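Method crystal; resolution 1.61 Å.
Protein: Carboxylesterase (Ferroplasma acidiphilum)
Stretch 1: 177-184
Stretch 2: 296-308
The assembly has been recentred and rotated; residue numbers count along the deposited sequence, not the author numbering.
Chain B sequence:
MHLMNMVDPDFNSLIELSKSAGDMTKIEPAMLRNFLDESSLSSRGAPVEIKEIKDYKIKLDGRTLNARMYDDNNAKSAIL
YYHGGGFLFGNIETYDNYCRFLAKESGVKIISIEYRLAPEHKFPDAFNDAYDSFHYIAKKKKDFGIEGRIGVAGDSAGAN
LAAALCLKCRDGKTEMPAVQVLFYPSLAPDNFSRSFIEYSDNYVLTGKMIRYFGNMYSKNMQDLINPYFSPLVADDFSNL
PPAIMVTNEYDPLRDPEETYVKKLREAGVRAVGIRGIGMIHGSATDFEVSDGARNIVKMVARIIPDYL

Stretch 1 177-184: PAVQVLFY
Stretch 2 296-308: IVKMVARIIPDYL

How do the backbones run? Strand 180-183, extended, phi -93 to -120°, psi 107 to 119°, lies almost antiparallel to the helix through 296-303 (174°, axes 10.8 Å apart at closest approach). The register pairs Phe183 with Val297 (CA to CA 9.1 Å), Val181 with Ile304 (8.1 Å) and Val179 with Tyr307 (6.4 Å), so the chains converge toward the C-terminal end of stretch 2 and the N-terminal end of stretch 1. Residues 304-307 keep helical phi/psi, and Tyr307 N donates to Ile304 O at 3.0 Å.

Which aliphatic side chains meet? Alternation along the extended chain turns Val179, Val181 and Phe183 toward stretch 2 and leaves Gln180 and Leu182 out of reach. Val181 (t) sets CG1 3.7 Å from Val300 CG1 (Val300 also t) and CG2 4.0 Å from Ile304 CG1 (Ile304 m, t). Ala178 CB lies 3.8 Å from Leu308 CD2 (Leu308 m, t).

What do the aromatic rings add? Val179 (p) places CG2 over one face of Tyr307 (m, chi2 -94°), 4.0 Å from the ring centroid, a CH-pi contact. Phe183 (m, chi2 -88°) brings CZ within 3.8 Å of Val300 CG1 and CE1 within 4.3 Å of Val297 CG2, both oblique.

Does anything polar join them? No direct hydrogen bond does; the O of one water donates to Ala178 O (2.7 Å) and Tyr307 O (2.8 Å), bridging two backbone carbonyls that cannot bond each other.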

# COMPACT_ATOMS: atom_id res chain seq x y z
N PRO B 177 -27.11 -16.48 -13.14
CA PRO B 177 -26.02 -17.47 -13.30
C PRO B 177 -25.58 -18.15 -12.01
O PRO B 177 -25.76 -17.56 -10.91
CB PRO B 177 -24.87 -16.60 -13.82
CG PRO B 177 -25.53 -15.38 -14.44
CD PRO B 177 -26.68 -15.11 -13.49
N ALA B 178 -25.00 -19.37 -12.13
CA ALA B 178 -24.62 -20.15 -10.98
C ALA B 178 -23.38 -19.58 -10.26
O ALA B 178 -23.21 -19.81 -9.10
CB ALA B 178 -24.35 -21.59 -11.42
N VAL B 179 -22.53 -18.89 -11.05
CA VAL B 179 -21.27 -18.35 -10.53
C VAL B 179 -20.86 -17.24 -11.49
O VAL B 179 -21.31 -17.29 -12.64
CB VAL B 179 -20.23 -19.44 -10.38
CG1 VAL B 179 -19.86 -20.14 -11.77
CG2 VAL B 179 -18.94 -18.78 -9.71
N GLN B 180 -20.11 -16.27 -10.97
CA GLN B 180 -19.48 -15.24 -11.79
C GLN B 180 -18.02 -15.36 -11.57
O GLN B 180 -17.55 -15.20 -10.47
CB GLN B 180 -20.09 -13.83 -11.50
CG GLN B 180 -20.00 -13.43 -10.00
CD GLN B 180 -20.58 -12.07 -9.74
OE1 GLN B 180 -20.34 -11.16 -10.50
NE2 GLN B 180 -21.36 -11.93 -8.61
N VAL B 181 -17.28 -15.63 -12.66
CA VAL B 181 -15.81 -15.88 -12.51
C VAL B 181 -15.16 -14.65 -13.21
O VAL B 181 -15.31 -14.41 -14.45
CB VAL B 181 -15.44 -17.10 -13.28
CG1 VAL B 181 -13.90 -17.25 -13.07
CG2 VAL B 181 -16.14 -18.31 -12.71
N LEU B 182 -14.54 -13.80 -12.38
CA LEU B 182 -14.16 -12.47 -12.89
C LEU B 182 -12.66 -12.34 -12.87
O LEU B 182 -12.04 -12.10 -11.85
CB LEU B 182 -14.75 -11.32 -11.93
CG LEU B 182 -16.28 -11.50 -11.75
CD1 LEU B 182 -16.76 -10.46 -10.63
CD2 LEU B 182 -17.12 -11.34 -13.03
N PHE B 183 -12.04 -12.40 -14.08
CA PHE B 183 -10.62 -12.11 -14.10
C PHE B 183 -10.43 -10.66 -14.40
O PHE B 183 -10.71 -10.12 -15.51
CB PHE B 183 -9.96 -12.93 -15.34
CG PHE B 183 -9.78 -14.39 -15.07
CD1 PHE B 183 -8.61 -14.86 -14.48
CD2 PHE B 183 -10.76 -15.31 -15.53
CE1 PHE B 183 -8.49 -16.24 -14.17
CE2 PHE B 183 -10.60 -16.72 -15.27
CZ PHE B 183 -9.44 -17.16 -14.63
N TYR B 184 -9.93 -9.96 -13.36
CA TYR B 184 -9.58 -8.53 -13.45
C TYR B 184 -10.53 -7.67 -14.33
O TYR B 184 -10.13 -6.99 -15.32
CB TYR B 184 -8.07 -8.35 -13.84
CG TYR B 184 -7.59 -9.23 -14.98
CD1 TYR B 184 -7.73 -8.76 -16.27
CD2 TYR B 184 -7.07 -10.49 -14.67
CE1 TYR B 184 -7.22 -9.61 -17.33
CE2 TYR B 184 -6.55 -11.32 -15.65
CZ TYR B 184 -6.67 -10.85 -16.93
OH TYR B 184 -6.21 -11.70 -18.00
N ILE B 296 -2.31 -19.71 -11.86
CA ILE B 296 -3.54 -18.97 -11.33
C ILE B 296 -4.74 -19.35 -12.14
O ILE B 296 -5.82 -19.62 -11.56
CB ILE B 296 -3.25 -17.45 -11.28
CG1 ILE B 296 -2.26 -17.21 -10.17
CG2 ILE B 296 -4.57 -16.58 -11.15
CD1 ILE B 296 -1.64 -15.78 -10.30
N VAL B 297 -4.60 -19.37 -13.48
CA VAL B 297 -5.74 -19.78 -14.29
C VAL B 297 -6.13 -21.24 -13.99
O VAL B 297 -7.31 -21.56 -13.89
CB VAL B 297 -5.41 -19.61 -15.81
CG1 VAL B 297 -6.62 -20.21 -16.66
CG2 VAL B 297 -5.15 -18.18 -16.16
N LYS B 298 -5.16 -22.18 -13.89
CA LYS B 298 -5.48 -23.57 -13.51
C LYS B 298 -6.22 -23.69 -12.16
O LYS B 298 -7.17 -24.45 -11.99
CB LYS B 298 -4.16 -24.38 -13.38
CG LYS B 298 -3.62 -24.77 -14.67
CD LYS B 298 -2.18 -25.45 -14.51
CE LYS B 298 -2.19 -26.63 -13.73
NZ LYS B 298 -0.84 -27.22 -14.10
N MET B 299 -5.78 -22.85 -11.16
CA MET B 299 -6.36 -22.82 -9.80
C MET B 299 -7.87 -22.50 -9.99
O MET B 299 -8.72 -23.18 -9.41
CB MET B 299 -5.68 -21.72 -8.94
CG MET B 299 -4.50 -22.26 -8.31
SD MET B 299 -3.83 -20.66 -7.48
CE MET B 299 -3.07 -21.84 -6.57
N VAL B 300 -8.17 -21.46 -10.68
CA VAL B 300 -9.56 -21.02 -10.86
C VAL B 300 -10.34 -22.06 -11.64
O VAL B 300 -11.43 -22.48 -11.23
CB VAL B 300 -9.59 -19.65 -11.54
CG1 VAL B 300 -11.02 -19.30 -11.88
CG2 VAL B 300 -8.99 -18.58 -10.56
N ALA B 301 -9.76 -22.49 -12.78
CA ALA B 301 -10.52 -23.38 -13.63
C ALA B 301 -10.86 -24.67 -12.91
O ALA B 301 -11.92 -25.20 -13.20
CB ALA B 301 -9.62 -23.67 -14.92
N ARG B 302 -9.96 -25.18 -12.05
CA ARG B 302 -10.19 -26.38 -11.34
C ARG B 302 -11.18 -26.34 -10.21
O ARG B 302 -11.63 -27.42 -9.79
CB ARG B 302 -8.84 -27.07 -10.96
CG ARG B 302 -8.05 -27.44 -12.16
CD ARG B 302 -6.67 -28.04 -11.71
NE ARG B 302 -5.91 -28.36 -12.94
CZ ARG B 302 -4.76 -29.02 -12.91
NH1 ARG B 302 -4.24 -29.37 -11.74
NH2 ARG B 302 -4.13 -29.34 -14.04
N ILE B 303 -11.58 -25.13 -9.77
CA ILE B 303 -12.64 -25.05 -8.73
C ILE B 303 -13.97 -24.68 -9.41
O ILE B 303 -14.96 -24.86 -8.76
CB ILE B 303 -12.32 -24.13 -7.54
CG1 ILE B 303 -12.08 -22.62 -7.89
CG2 ILE B 303 -11.04 -24.73 -6.84
CD1 ILE B 303 -12.25 -21.74 -6.62
N ILE B 304 -13.95 -24.18 -10.65
CA ILE B 304 -15.23 -23.88 -11.34
C ILE B 304 -16.30 -25.03 -11.29
O ILE B 304 -17.47 -24.74 -10.97
CB ILE B 304 -14.99 -23.42 -12.74
CG1 ILE B 304 -14.45 -21.97 -12.78
CG2 ILE B 304 -16.30 -23.54 -13.61
CD1 ILE B 304 -13.99 -21.52 -14.17
N PRO B 305 -15.89 -26.28 -11.53
CA PRO B 305 -16.89 -27.33 -11.57
C PRO B 305 -17.64 -27.47 -10.27
O PRO B 305 -18.84 -27.87 -10.34
CB PRO B 305 -16.08 -28.61 -11.99
CG PRO B 305 -14.71 -28.28 -11.83
CD PRO B 305 -14.54 -26.78 -11.90
N ASP B 306 -17.08 -27.09 -9.12
CA ASP B 306 -17.80 -27.15 -7.81
C ASP B 306 -19.04 -26.27 -7.70
O ASP B 306 -19.93 -26.48 -6.86
CB ASP B 306 -16.83 -26.87 -6.65
CG ASP B 306 -15.80 -28.01 -6.48
OD1 ASP B 306 -15.35 -28.59 -7.48
OD2 ASP B 306 -15.61 -28.34 -5.33
N TYR B 307 -19.06 -25.21 -8.53
CA TYR B 307 -20.19 -24.31 -8.55
C TYR B 307 -21.33 -24.76 -9.49
O TYR B 307 -22.40 -24.07 -9.49
CB TYR B 307 -19.70 -22.95 -9.00
CG TYR B 307 -18.78 -22.27 -8.04
CD1 TYR B 307 -19.27 -21.36 -7.07
CD2 TYR B 307 -17.42 -22.55 -8.07
CE1 TYR B 307 -18.36 -20.68 -6.18
CE2 TYR B 307 -16.54 -21.94 -7.15
CZ TYR B 307 -17.01 -21.01 -6.21
OH TYR B 307 -16.08 -20.43 -5.42
N LEU B 308 -21.14 -25.81 -10.26
CA LEU B 308 -22.05 -26.12 -11.37
C LEU B 308 -22.84 -27.46 -11.17
O LEU B 308 -22.84 -27.92 -10.02
CB LEU B 308 -21.28 -26.18 -12.64
CG LEU B 308 -20.59 -24.81 -13.04
CD1 LEU B 308 -19.84 -24.95 -14.34
CD2 LEU B 308 -21.62 -23.67 -13.09
O HOH W 1 -23.07 -22.09 -7.62